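PDB 5E7P: cell division control protein Cdc48 from Mycobacterium smegmatis, which probably binds and hydrolyses ATP as a member of the AAA ATPase family, and holds ADP in this crystal. Local coordinates for residues V266-P271 and A277-A282; E243-S248 and A362-S367; A272-A277 and S390-T395. One frame throughout, in Å; residues are numbered along the deposited sequence.

Interaction 1: V266-P271 and A277-A282; sequences VLVSGP and ATMVRA. With ADP (adenosine-5'-diphosphate), chain C.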
ATOM      1  N   VAL A 266      17.551  -1.428  13.945  1.00 25.07           N
ATOM      2  CA  VAL A 266      16.106  -1.244  13.856  1.00 25.60           C
ATOM      3  C   VAL A 266      15.584  -1.356  12.428  1.00 25.42           C
ATOM      4  O   VAL A 266      16.108  -0.716  11.518  1.00 27.72           O
ATOM      5  CB  VAL A 266      15.678   0.131  14.423  1.00 25.40           C
ATOM      6  CG1 VAL A 266      14.160   0.257  14.431  1.00 23.30           C
ATOM      7  CG2 VAL A 266      16.240   0.336  15.820  1.00 24.89           C
ATOM      8  N   LEU A 267      14.549  -2.170  12.241  1.00 23.97           N
ATOM      9  CA  LEU A 267      13.839  -2.229  10.966  1.00 22.53           C
ATOM     10  C   LEU A 267      12.489  -1.522  11.070  1.00 22.69           C
ATOM     11  O   LEU A 267      11.594  -1.965  11.789  1.00 23.15           O
ATOM     12  CB  LEU A 267      13.637  -3.677  10.513  1.00 21.60           C
ATOM     13  CG  LEU A 267      12.918  -3.843   9.167  1.00 21.08           C
ATOM     14  CD1 LEU A 267      13.690  -3.160   8.036  1.00 20.44           C
ATOM     15  CD2 LEU A 267      12.668  -5.309   8.847  1.00 18.36           C
ATOM     16  N   VAL A 268      12.351  -0.415  10.351  1.00 22.21           N
ATOM     17  CA  VAL A 268      11.117   0.353  10.363  1.00 22.11           C
ATOM     18  C   VAL A 268      10.254  -0.011   9.159  1.00 25.42           C
ATOM     19  O   VAL A 268      10.723   0.019   8.018  1.00 25.56           O
ATOM     20  CB  VAL A 268      11.401   1.863  10.337  1.00 21.10           C
ATOM     21  CG1 VAL A 268      10.097   2.646  10.269  1.00 21.11           C
ATOM     22  CG2 VAL A 268      12.219   2.273  11.552  1.00 18.80           C
ATOM     23  N   SER A 269       8.997  -0.358   9.418  1.00 26.37           N
ATOM     24  CA  SER A 269       8.070  -0.730   8.355  1.00 24.17           C
ATOM     25  C   SER A 269       6.750   0.038   8.420  1.00 22.62           C
ATOM     26  O   SER A 269       6.540   0.860   9.308  1.00 21.42           O
ATOM     27  CB  SER A 269       7.815  -2.237   8.359  1.00 26.77           C
ATOM     28  OG  SER A 269       7.359  -2.679   9.624  1.00 31.33           O
ATOM     29  N   GLY A 270       5.870  -0.233   7.463  1.00 21.99           N
ATOM     30  CA  GLY A 270       4.628   0.504   7.331  1.00 23.20           C
ATOM     31  C   GLY A 270       4.357   0.833   5.874  1.00 25.62           C
ATOM     32  O   GLY A 270       5.242   0.687   5.032  1.00 26.85           O
ATOM     33  N   PRO A 271       3.133   1.294   5.574  1.00 26.74           N
ATOM     34  CA  PRO A 271       2.657   1.560   4.210  1.00 27.72           C
ATOM     35  C   PRO A 271       3.627   2.395   3.370  1.00 28.15           C
ATOM     36  O   PRO A 271       4.371   3.217   3.903  1.00 28.43           O
ATOM     37  CB  PRO A 271       1.362   2.341   4.444  1.00 27.15           C
ATOM     38  CG  PRO A 271       0.889   1.871   5.772  1.00 27.05           C
ATOM     39  CD  PRO A 271       2.129   1.666   6.585  1.00 26.96           C
ATOM     40  N   ALA A 277      11.161   6.911   5.953  1.00 25.27           N
ATOM     41  CA  ALA A 277      12.506   7.453   5.784  1.00 24.46           C
ATOM     42  C   ALA A 277      12.611   8.859   6.361  1.00 26.63           C
ATOM     43  O   ALA A 277      13.618   9.216   6.973  1.00 31.42           O
ATOM     44  CB  ALA A 277      12.907   7.442   4.313  1.00 21.01           C
ATOM     45  N   THR A 278      11.564   9.654   6.169  1.00 26.13           N
ATOM     46  CA  THR A 278      11.519  11.008   6.709  1.00 28.96           C
ATOM     47  C   THR A 278      11.573  10.997   8.237  1.00 30.76           C
ATOM     48  O   THR A 278      12.231  11.837   8.853  1.00 31.58           O
ATOM     49  CB  THR A 278      10.257  11.753   6.230  1.00 29.70           C
ATOM     50  OG1 THR A 278      10.295  11.888   4.803  1.00 30.60           O
ATOM     51  CG2 THR A 278      10.171  13.135   6.860  1.00 29.77           C
ATOM     52  N   MET A 279      10.889  10.031   8.844  1.00 30.15           N
ATOM     53  CA  MET A 279      10.912   9.885  10.295  1.00 29.67           C
ATOM     54  C   MET A 279      12.323   9.595  10.801  1.00 30.30           C
ATOM     55  O   MET A 279      12.758  10.157  11.805  1.00 31.90           O
ATOM     56  CB  MET A 279       9.964   8.772  10.750  1.00 27.10           C
ATOM     57  CG  MET A 279      10.035   8.501  12.249  1.00 26.90           C
ATOM     58  SD  MET A 279       9.060   7.094  12.811  1.00 47.46           S
ATOM     59  CE  MET A 279      10.067   5.727  12.249  1.00 31.26           C
ATOM     60  N   VAL A 280      13.029   8.715  10.099  1.00 29.08           N
ATOM     61  CA  VAL A 280      14.377   8.317  10.497  1.00 28.56           C
ATOM     62  C   VAL A 280      15.351   9.490  10.429  1.00 30.90           C
ATOM     63  O   VAL A 280      16.150   9.699  11.343  1.00 33.70           O
ATOM     64  CB  VAL A 280      14.902   7.142   9.643  1.00 26.81           C
ATOM     65  CG1 VAL A 280      16.316   6.769  10.060  1.00 27.67           C
ATOM     66  CG2 VAL A 280      13.976   5.939   9.767  1.00 22.11           C
ATOM     67  N   ARG A 281      15.272  10.262   9.350  1.00 29.38           N
ATOM     68  CA  ARG A 281      16.122  11.437   9.199  1.00 29.05           C
ATOM     69  C   ARG A 281      15.825  12.477  10.278  1.00 32.55           C
ATOM     70  O   ARG A 281      16.738  13.114  10.811  1.00 34.86           O
ATOM     71  CB  ARG A 281      15.952  12.047   7.806  1.00 28.70           C
ATOM     72  CG  ARG A 281      16.201  11.060   6.678  1.00 29.22           C
ATOM     73  CD  ARG A 281      16.265  11.745   5.322  1.00 30.71           C
ATOM     74  NE  ARG A 281      16.439  10.772   4.248  1.00 31.72           N
ATOM     75  CZ  ARG A 281      15.447  10.282   3.509  1.00 29.27           C
ATOM     76  NH1 ARG A 281      14.200  10.688   3.714  1.00 26.72           N
ATOM     77  NH2 ARG A 281      15.706   9.395   2.555  1.00 28.29           N
ATOM     78  N   ALA A 282      14.545  12.638  10.600  1.00 31.50           N
ATOM     79  CA  ALA A 282      14.127  13.591  11.623  1.00 31.60           C
ATOM     80  C   ALA A 282      14.618  13.184  13.010  1.00 30.23           C
ATOM     81  O   ALA A 282      15.101  14.019  13.778  1.00 31.02           O
ATOM     82  CB  ALA A 282      12.617  13.743  11.619  1.00 31.19           C
TER
HETATM   83  PB  ADP C 901       8.421   5.987   3.113  1.00 24.57           P
HETATM   84  O1B ADP C 901       8.113   5.232   1.847  1.00 25.92           O
HETATM   85  O2B ADP C 901       9.888   6.072   3.436  1.00 26.08           O
HETATM   86  O3B ADP C 901       7.557   5.625   4.291  1.00 24.14           O
HETATM   87  PA  ADP C 901       9.018   8.736   2.852  1.00 33.17           P
HETATM   88  O1A ADP C 901       9.977   8.667   1.691  1.00 32.78           O
HETATM   89  O2A ADP C 901       9.564   8.801   4.256  1.00 32.95           O
HETATM   90  O3A ADP C 901       8.008   7.488   2.705  1.00 29.38           O
HETATM   91  O5' ADP C 901       8.046   9.978   2.586  1.00 31.27           O
HETATM   92  C5' ADP C 901       7.051   9.851   1.578  1.00 41.58           C
HETATM   93  C4' ADP C 901       7.132  11.106   0.724  1.00 45.39           C
HETATM   94  O4' ADP C 901       6.412  12.153   1.369  1.00 48.13           O
HETATM   95  C3' ADP C 901       8.576  11.556   0.572  1.00 46.52           C
HETATM   96  O3' ADP C 901       8.888  11.739  -0.814  1.00 45.93           O
HETATM   97  C2' ADP C 901       8.674  12.879   1.305  1.00 49.79           C
HETATM   98  O2' ADP C 901       9.343  13.843   0.487  1.00 52.88           O
HETATM   99  C1' ADP C 901       7.238  13.302   1.557  1.00 49.97           C
HETATM  100  N9  ADP C 901       7.044  13.791   2.942  1.00 50.34           N
HETATM  101  C8  ADP C 901       6.994  13.030   4.052  1.00 48.44           C
HETATM  102  N7  ADP C 901       6.793  13.798   5.154  1.00 49.86           N
HETATM  103  C5  ADP C 901       6.703  15.078   4.746  1.00 52.71           C
HETATM  104  C6  ADP C 901       6.495  16.400   5.384  1.00 57.38           C
HETATM  105  N6  ADP C 901       6.335  16.512   6.723  1.00 58.67           N
HETATM  106  N1  ADP C 901       6.473  17.495   4.588  1.00 59.07           N
HETATM  107  C2  ADP C 901       6.632  17.405   3.256  1.00 57.26           C
HETATM  108  N3  ADP C 901       6.821  16.239   2.613  1.00 54.98           N
HETATM  109  C4  ADP C 901       6.869  15.065   3.287  1.00 52.32           C
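V268 and M279 make the closest contact between 266-271 and 277-282. The methionine chain runs straight out from the helix and then bends at its last torsion (chi3 75°). This turns CE of M279 back onto the valine, 3.7 Å from V268 CG1. CG2 of V268 is shared, lying near the same CE and also 4.4 Å from V280 CG2. A branched, stiff valine suits a strand facing a helix, while the long, flexible methionine can turn its CE methyl onto the strand.

The polar contacts of A277 and T278 described here go to ADP. The backbone N of A277 donates to O2B of ADP (2.9 Å, 161°). T278 gives two bonds to one oxygen: its N lies 2.9 Å from ADP O2A and its OG1 3.2 Å from the same atom. OG1 of T278 sits beside its own N (chi1 -63°), which lets both donors converge there.

Strand 265-269 leads through the P-loop (Walker A) into helix 276-283, the strand-P-loop-helix unit of P-loop NTPases. The helix flank is fixed to the sheet by methyl groups, the methionine using its CE, while N-H groups of its first turn meet the phosphates, where the helix dipole would probably favour negative charge.

Interaction 2: E243-S248 and A362-S367; sequences EWLRLS and AFIATS
L245 of helix 237-249 sends its two methyls to two different residues of strand 361-366. CD2 of L245 lies 3.7 Å from CB of A362, and this is the tight part of the contact. Alanine suits the place because a single methyl lets the helix come close to the strand near its beginning. Two residues on, the meeting is looser: L245 CD1 and I364 CD1 approach tip to tip at 4.2 Å. The CB of L245 does not itself point at the strand; its extended second torsion (chi2 -179°) helps carry the fork there. The isoleucine answers with an extended chain of its own (chi2 174°), which brings CD1 out from the strand toward the helix. A362 and I364, being two apart, face the same side of the sheet, so one forked leucine can touch both. V283 and V280 of helix 276-283 close the same apolar region, the first against L245 and the second against I364.

F363, between them, points to the other face of the sheet and packs on L352 and V356 of helix 344-356. The strand is thereby buried between helices on both faces, the alpha-beta-alpha layering of a P-loop ATPase core.

The outer side of helix 237-249 has a different chemistry: R246 is exposed and pairs along its own helix with D242.

Across the interface itself everything is methyl against methyl, so the helix is held to the sheet by shape and the exclusion of water, with its charges kept on the far side.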
ATOM      1  N   GLU A 243      13.995   7.250  21.731  1.00 32.05           N
ATOM      2  CA  GLU A 243      14.375   6.754  23.048  1.00 35.09           C
ATOM      3  C   GLU A 243      15.375   5.600  22.945  1.00 32.63           C
ATOM      4  O   GLU A 243      16.278   5.475  23.771  1.00 33.23           O
ATOM      5  CB  GLU A 243      13.127   6.353  23.849  1.00 39.09           C
ATOM      6  CG  GLU A 243      13.122   4.927  24.374  1.00 45.12           C
ATOM      7  CD  GLU A 243      13.075   4.860  25.889  1.00 50.96           C
ATOM      8  OE1 GLU A 243      12.668   3.805  26.427  1.00 52.70           O
ATOM      9  OE2 GLU A 243      13.449   5.859  26.540  1.00 52.59           O
ATOM     10  N   TRP A 244      15.217   4.770  21.919  1.00 30.54           N
ATOM     11  CA  TRP A 244      16.133   3.664  21.673  1.00 28.30           C
ATOM     12  C   TRP A 244      17.519   4.170  21.282  1.00 26.61           C
ATOM     13  O   TRP A 244      18.531   3.687  21.789  1.00 24.38           O
ATOM     14  CB  TRP A 244      15.594   2.766  20.564  1.00 27.33           C
ATOM     15  CG  TRP A 244      14.461   1.881  20.976  1.00 28.24           C
ATOM     16  CD1 TRP A 244      14.061   1.593  22.248  1.00 29.31           C
ATOM     17  CD2 TRP A 244      13.574   1.170  20.103  1.00 28.72           C
ATOM     18  NE1 TRP A 244      12.982   0.742  22.222  1.00 29.59           N
ATOM     19  CE2 TRP A 244      12.665   0.466  20.917  1.00 29.51           C
ATOM     20  CE3 TRP A 244      13.464   1.059  18.712  1.00 28.58           C
ATOM     21  CZ2 TRP A 244      11.659  -0.340  20.387  1.00 29.90           C
ATOM     22  CZ3 TRP A 244      12.467   0.257  18.188  1.00 29.74           C
ATOM     23  CH2 TRP A 244      11.577  -0.430  19.023  1.00 30.39           C
ATOM     24  N   LEU A 245      17.549   5.142  20.374  1.00 26.54           N
ATOM     25  CA  LEU A 245      18.799   5.737  19.917  1.00 30.36           C
ATOM     26  C   LEU A 245      19.568   6.400  21.052  1.00 33.65           C
ATOM     27  O   LEU A 245      20.787   6.259  21.150  1.00 35.55           O
ATOM     28  CB  LEU A 245      18.534   6.770  18.821  1.00 34.07           C
ATOM     29  CG  LEU A 245      18.473   6.277  17.379  1.00 38.27           C
ATOM     30  CD1 LEU A 245      18.226   7.448  16.442  1.00 39.65           C
ATOM     31  CD2 LEU A 245      19.756   5.541  17.003  1.00 39.23           C
ATOM     32  N   ARG A 246      18.854   7.127  21.903  1.00 35.38           N
ATOM     33  CA  ARG A 246      19.498   7.862  22.983  1.00 39.20           C
ATOM     34  C   ARG A 246      20.106   6.928  24.025  1.00 37.49           C
ATOM     35  O   ARG A 246      21.213   7.165  24.501  1.00 40.07           O
ATOM     36  CB  ARG A 246      18.527   8.861  23.615  1.00 44.31           C
ATOM     37  CG  ARG A 246      18.061   9.923  22.631  1.00 49.69           C
ATOM     38  CD  ARG A 246      17.365  11.097  23.296  1.00 56.36           C
ATOM     39  NE  ARG A 246      17.115  12.157  22.321  1.00 62.62           N
ATOM     40  CZ  ARG A 246      17.997  13.097  21.993  1.00 68.49           C
ATOM     41  NH1 ARG A 246      19.191  13.121  22.571  1.00 71.28           N
ATOM     42  NH2 ARG A 246      17.686  14.017  21.088  1.00 69.51           N
ATOM     43  N   LEU A 247      19.391   5.860  24.359  1.00 34.13           N
ATOM     44  CA  LEU A 247      19.903   4.874  25.305  1.00 34.14           C
ATOM     45  C   LEU A 247      21.156   4.196  24.762  1.00 31.88           C
ATOM     46  O   LEU A 247      22.140   4.016  25.479  1.00 31.92           O
ATOM     47  CB  LEU A 247      18.838   3.823  25.615  1.00 34.70           C
ATOM     48  CG  LEU A 247      17.662   4.279  26.475  1.00 35.81           C
ATOM     49  CD1 LEU A 247      16.652   3.161  26.596  1.00 34.85           C
ATOM     50  CD2 LEU A 247      18.142   4.721  27.850  1.00 39.51           C
ATOM     51  N   SER A 248      21.116   3.829  23.488  1.00 29.63           N
ATOM     52  CA  SER A 248      22.238   3.150  22.859  1.00 31.39           C
ATOM     53  C   SER A 248      23.451   4.060  22.691  1.00 33.99           C
ATOM     54  O   SER A 248      24.570   3.672  23.014  1.00 37.86           O
ATOM     55  CB  SER A 248      21.825   2.578  21.505  1.00 32.89           C
ATOM     56  OG  SER A 248      22.917   1.931  20.877  1.00 37.08           O
ATOM     57  N   ALA A 362      24.853   2.991  15.310  1.00 33.42           N
ATOM     58  CA  ALA A 362      23.524   2.390  15.289  1.00 31.99           C
ATOM     59  C   ALA A 362      23.063   2.162  13.852  1.00 30.61           C
ATOM     60  O   ALA A 362      23.461   2.888  12.941  1.00 30.07           O
ATOM     61  CB  ALA A 362      22.529   3.266  16.040  1.00 30.30           C
ATOM     62  N   PHE A 363      22.219   1.154  13.652  1.00 28.93           N
ATOM     63  CA  PHE A 363      21.759   0.799  12.314  1.00 26.35           C
ATOM     64  C   PHE A 363      20.239   0.859  12.196  1.00 26.95           C
ATOM     65  O   PHE A 363      19.519   0.211  12.957  1.00 27.72           O
ATOM     66  CB  PHE A 363      22.270  -0.591  11.928  1.00 25.91           C
ATOM     67  CG  PHE A 363      21.760  -1.087  10.602  1.00 27.53           C
ATOM     68  CD1 PHE A 363      22.033  -0.394   9.435  1.00 28.85           C
ATOM     69  CD2 PHE A 363      21.032  -2.261  10.522  1.00 27.58           C
ATOM     70  CE1 PHE A 363      21.573  -0.854   8.214  1.00 29.12           C
ATOM     71  CE2 PHE A 363      20.572  -2.727   9.303  1.00 28.72           C
ATOM     72  CZ  PHE A 363      20.841  -2.019   8.148  1.00 28.87           C
ATOM     73  N   ILE A 364      19.761   1.650  11.242  1.00 25.56           N
ATOM     74  CA  ILE A 364      18.332   1.747  10.970  1.00 25.41           C
ATOM     75  C   ILE A 364      18.044   1.524   9.491  1.00 25.37           C
ATOM     76  O   ILE A 364      18.667   2.140   8.631  1.00 27.78           O
ATOM     77  CB  ILE A 364      17.762   3.123  11.376  1.00 24.90           C
ATOM     78  CG1 ILE A 364      18.008   3.394  12.861  1.00 23.48           C
ATOM     79  CG2 ILE A 364      16.276   3.196  11.063  1.00 22.69           C
ATOM     80  CD1 ILE A 364      17.596   4.781  13.292  1.00 26.70           C
ATOM     81  N   ALA A 365      17.100   0.637   9.200  1.00 24.03           N
ATOM     82  CA  ALA A 365      16.685   0.392   7.825  1.00 23.81           C
ATOM     83  C   ALA A 365      15.164   0.452   7.698  1.00 27.41           C
ATOM     84  O   ALA A 365      14.436   0.137   8.642  1.00 26.53           O
ATOM     85  CB  ALA A 365      17.204  -0.947   7.350  1.00 21.00           C
ATOM     86  N   THR A 366      14.691   0.864   6.528  1.00 27.82           N
ATOM     87  CA  THR A 366      13.259   0.917   6.270  1.00 27.65           C
ATOM     88  C   THR A 366      12.855  -0.084   5.195  1.00 29.56           C
ATOM     89  O   THR A 366      13.683  -0.532   4.399  1.00 28.56           O
ATOM     90  CB  THR A 366      12.801   2.322   5.841  1.00 26.66           C
ATOM     91  OG1 THR A 366      13.496   2.706   4.651  1.00 27.42           O
ATOM     92  CG2 THR A 366      13.075   3.344   6.945  1.00 25.36           C
ATOM     93  N   SER A 367      11.572  -0.424   5.187  1.00 28.64           N
ATOM     94  CA  SER A 367      10.998  -1.331   4.204  1.00 29.43           C
ATOM     95  C   SER A 367       9.495  -1.353   4.413  1.00 28.91           C
ATOM     96  O   SER A 367       9.037  -1.531   5.533  1.00 30.69           O
ATOM     97  CB  SER A 367      11.556  -2.743   4.380  1.00 29.78           C
ATOM     98  OG  SER A 367      10.895  -3.653   3.516  1.00 29.52           O
TER

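Interaction 3: A272-A277 and S390-T395; sequences AGVGKA and SLPDAT. With ADP (adenosine-5'-diphosphate), chain C.
V274 meets the other segment through one methyl. Its CG2 packs against the carbonyl O of S390 and beside CA of L391, and lies 4.4 Å from CD of P392. It rests on the backbone bend where the chain leaves the sheet. With chi1 at 80°, CG2 is anti to the backbone N, and CG1 is left facing the ligand, 3.8 Å from O3B of ADP. Valine is apt here because its two methyls can face two ways, CG2 to the 390-392 backbone and CG1 to the phosphate.

The loop carrying V274 is the P-loop (Walker A motif), whose backbone wraps the beta-phosphate. N of G273 donates to ADP O1B at 2.9 Å. N of G275 donates to ADP O3B at 2.8 Å, and NZ of K276 reaches that same oxygen at 2.8 Å. The lysine chain bends at chi3 and chi4 (-62° and -65°), curling its ammonium back over the phosphate. G273 and G275 both have positive phi, which glycine tolerates readily, and this lets the backbone curl round the phosphate.

Farther out, NZ of K276 is also hydrogen-bonded to the carbonyl of G270, steadying its position. On the opposite segment, D393 N-caps helix 394-404 through OD1 to A396 N, while its OD2 forms a salt bridge with R544. S390 OG bonds to N of L545, so the turn beneath V274 is tied to the second ATPase module.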
ATOM      1  N   ALA A 272       3.607   2.178   2.060  1.00 27.42           N
ATOM      2  CA  ALA A 272       4.495   2.894   1.154  1.00 27.43           C
ATOM      3  C   ALA A 272       4.200   4.392   1.162  1.00 27.07           C
ATOM      4  O   ALA A 272       3.055   4.806   0.996  1.00 26.04           O
ATOM      5  CB  ALA A 272       4.377   2.328  -0.261  1.00 25.32           C
ATOM      6  N   GLY A 273       5.237   5.198   1.365  1.00 28.43           N
ATOM      7  CA  GLY A 273       5.097   6.642   1.347  1.00 26.18           C
ATOM      8  C   GLY A 273       4.434   7.197   2.590  1.00 25.08           C
ATOM      9  O   GLY A 273       4.011   8.354   2.611  1.00 24.48           O
ATOM     10  N   VAL A 274       4.336   6.375   3.630  1.00 22.33           N
ATOM     11  CA  VAL A 274       3.722   6.820   4.874  1.00 23.91           C
ATOM     12  C   VAL A 274       4.643   7.790   5.617  1.00 26.29           C
ATOM     13  O   VAL A 274       4.189   8.580   6.444  1.00 25.21           O
ATOM     14  CB  VAL A 274       3.338   5.634   5.783  1.00 25.44           C
ATOM     15  CG1 VAL A 274       4.557   5.114   6.528  1.00 27.33           C
ATOM     16  CG2 VAL A 274       2.247   6.046   6.760  1.00 23.73           C
ATOM     17  N   GLY A 275       5.937   7.734   5.306  1.00 27.54           N
ATOM     18  CA  GLY A 275       6.904   8.640   5.898  1.00 26.65           C
ATOM     19  C   GLY A 275       7.935   7.958   6.777  1.00 27.67           C
ATOM     20  O   GLY A 275       8.387   8.532   7.767  1.00 30.18           O
ATOM     21  N   LYS A 276       8.318   6.737   6.416  1.00 25.81           N
ATOM     22  CA  LYS A 276       9.288   5.980   7.204  1.00 24.15           C
ATOM     23  C   LYS A 276      10.696   6.582   7.153  1.00 23.56           C
ATOM     24  O   LYS A 276      11.350   6.742   8.183  1.00 21.57           O
ATOM     25  CB  LYS A 276       9.322   4.521   6.754  1.00 23.88           C
ATOM     26  CG  LYS A 276       8.006   3.790   6.922  1.00 24.09           C
ATOM     27  CD  LYS A 276       8.130   2.346   6.459  1.00 24.68           C
ATOM     28  CE  LYS A 276       8.475   2.262   4.987  1.00 23.49           C
ATOM     29  NZ  LYS A 276       7.387   2.809   4.130  1.00 21.14           N
ATOM     30  N   ALA A 277      11.161   6.911   5.953  1.00 25.27           N
ATOM     31  CA  ALA A 277      12.506   7.453   5.784  1.00 24.46           C
ATOM     32  C   ALA A 277      12.611   8.859   6.361  1.00 26.63           C
ATOM     33  O   ALA A 277      13.618   9.216   6.973  1.00 31.42           O
ATOM     34  CB  ALA A 277      12.907   7.442   4.313  1.00 21.01           C
ATOM     35  N   SER A 390       1.849   3.552  10.939  1.00 27.69           N
ATOM     36  CA  SER A 390       0.438   3.426  10.602  1.00 25.82           C
ATOM     37  C   SER A 390      -0.036   4.506   9.629  1.00 25.74           C
ATOM     38  O   SER A 390       0.544   5.589   9.562  1.00 26.69           O
ATOM     39  CB  SER A 390      -0.400   3.478  11.876  1.00 29.50           C
ATOM     40  OG  SER A 390      -1.778   3.565  11.570  1.00 34.27           O
ATOM     41  N   LEU A 391      -1.089   4.197   8.874  1.00 25.55           N
ATOM     42  CA  LEU A 391      -1.758   5.178   8.024  1.00 25.65           C
ATOM     43  C   LEU A 391      -2.329   6.295   8.883  1.00 25.49           C
ATOM     44  O   LEU A 391      -2.783   6.051  10.001  1.00 26.60           O
ATOM     45  CB  LEU A 391      -2.908   4.538   7.237  1.00 26.31           C
ATOM     46  CG  LEU A 391      -2.647   3.508   6.134  1.00 27.82           C
ATOM     47  CD1 LEU A 391      -3.955   2.845   5.735  1.00 25.77           C
ATOM     48  CD2 LEU A 391      -1.992   4.149   4.927  1.00 27.94           C
ATOM     49  N   PRO A 392      -2.315   7.528   8.359  1.00 22.93           N
ATOM     50  CA  PRO A 392      -2.925   8.655   9.068  1.00 22.11           C
ATOM     51  C   PRO A 392      -4.449   8.577   9.033  1.00 27.99           C
ATOM     52  O   PRO A 392      -5.022   8.344   7.966  1.00 28.86           O
ATOM     53  CB  PRO A 392      -2.447   9.867   8.261  1.00 19.82           C
ATOM     54  CG  PRO A 392      -2.194   9.334   6.888  1.00 18.74           C
ATOM     55  CD  PRO A 392      -1.680   7.941   7.093  1.00 19.72           C
ATOM     56  N   ASP A 393      -5.101   8.765  10.178  1.00 29.92           N
ATOM     57  CA  ASP A 393      -6.554   8.910  10.179  1.00 32.30           C
ATOM     58  C   ASP A 393      -6.928  10.302   9.678  1.00 33.40           C
ATOM     59  O   ASP A 393      -6.046  11.099   9.351  1.00 33.13           O
ATOM     60  CB  ASP A 393      -7.161   8.627  11.560  1.00 33.98           C
ATOM     61  CG  ASP A 393      -6.616   9.535  12.654  1.00 36.55           C
ATOM     62  OD1 ASP A 393      -5.995  10.577  12.351  1.00 35.98           O
ATOM     63  OD2 ASP A 393      -6.828   9.200  13.839  1.00 38.61           O
ATOM     64  N   ALA A 394      -8.225  10.591   9.619  1.00 33.35           N
ATOM     65  CA  ALA A 394      -8.702  11.873   9.106  1.00 33.01           C
ATOM     66  C   ALA A 394      -8.061  13.065   9.826  1.00 32.38           C
ATOM     67  O   ALA A 394      -7.687  14.053   9.195  1.00 32.21           O
ATOM     68  CB  ALA A 394     -10.222  11.948   9.190  1.00 32.66           C
ATOM     69  N   THR A 395      -7.929  12.960  11.144  1.00 32.51           N
ATOM     70  CA  THR A 395      -7.303  14.015  11.933  1.00 34.11           C
ATOM     71  C   THR A 395      -5.836  14.190  11.550  1.00 33.30           C
ATOM     72  O   THR A 395      -5.373  15.307  11.301  1.00 35.35           O
ATOM     73  CB  THR A 395      -7.390  13.719  13.440  1.00 31.94           C
ATOM     74  OG1 THR A 395      -8.758  13.510  13.807  1.00 36.64           O
ATOM     75  CG2 THR A 395      -6.829  14.879  14.236  1.00 27.96           C
TER
HETATM   76  PB  ADP C 901       8.421   5.987   3.113  1.00 24.57           P
HETATM   77  O1B ADP C 901       8.113   5.232   1.847  1.00 25.92           O
HETATM   78  O2B ADP C 901       9.888   6.072   3.436  1.00 26.08           O
HETATM   79  O3B ADP C 901       7.557   5.625   4.291  1.00 24.14           O
HETATM   80  PA  ADP C 901       9.018   8.736   2.852  1.00 33.17           P
HETATM   81  O1A ADP C 901       9.977   8.667   1.691  1.00 32.78           O
HETATM   82  O2A ADP C 901       9.564   8.801   4.256  1.00 32.95           O
HETATM   83  O3A ADP C 901       8.008   7.488   2.705  1.00 29.38           O
HETATM   84  O5' ADP C 901       8.046   9.978   2.586  1.00 31.27           O
HETATM   85  C5' ADP C 901       7.051   9.851   1.578  1.00 41.58           C
HETATM   86  C4' ADP C 901       7.132  11.106   0.724  1.00 45.39           C
HETATM   87  O4' ADP C 901       6.412  12.153   1.369  1.00 48.13           O
HETATM   88  C3' ADP C 901       8.576  11.556   0.572  1.00 46.52           C
HETATM   89  O3' ADP C 901       8.888  11.739  -0.814  1.00 45.93           O
HETATM   90  C2' ADP C 901       8.674  12.879   1.305  1.00 49.79           C
HETATM   91  O2' ADP C 901       9.343  13.843   0.487  1.00 52.88           O
HETATM   92  C1' ADP C 901       7.238  13.302   1.557  1.00 49.97           C
HETATM   93  N9  ADP C 901       7.044  13.791   2.942  1.00 50.34           N
HETATM   94  C8  ADP C 901       6.994  13.030   4.052  1.00 48.44           C
HETATM   95  N7  ADP C 901       6.793  13.798   5.154  1.00 49.86           N
HETATM   96  C5  ADP C 901       6.703  15.078   4.746  1.00 52.71           C
HETATM   97  C6  ADP C 901       6.495  16.400   5.384  1.00 57.38           C
HETATM   98  N6  ADP C 901       6.335  16.512   6.723  1.00 58.67           N
HETATM   99  N1  ADP C 901       6.473  17.495   4.588  1.00 59.07           N
HETATM  100  C2  ADP C 901       6.632  17.405   3.256  1.00 57.26           C
HETATM  101  N3  ADP C 901       6.821  16.239   2.613  1.00 54.98           N
HETATM  102  C4  ADP C 901       6.869  15.065   3.287  1.00 52.32           C

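In the fold
Strands 265-269 and 361-366 are neighbours in one sheet, which joins interactions 1 and 2: V268 N lies 2.8 Å from A365 O and V266 N 2.7 Å from F363 O, and the centres of the two contacts are about 10 Å apart. Interactions 1 and 3 interlock along the chain, sharing A277, with their centres about 11 Å apart. Between them P271 CG packs 3.8 Å from L391 CD2. Interactions 1 and 3 both touch ADP. Interaction 2 does not, the side chain of I364 lying about 10 Å from ADP, yet its strand still reaches the P-loop lysine where T366 CG2 lies 3.9 Å from K276 CB.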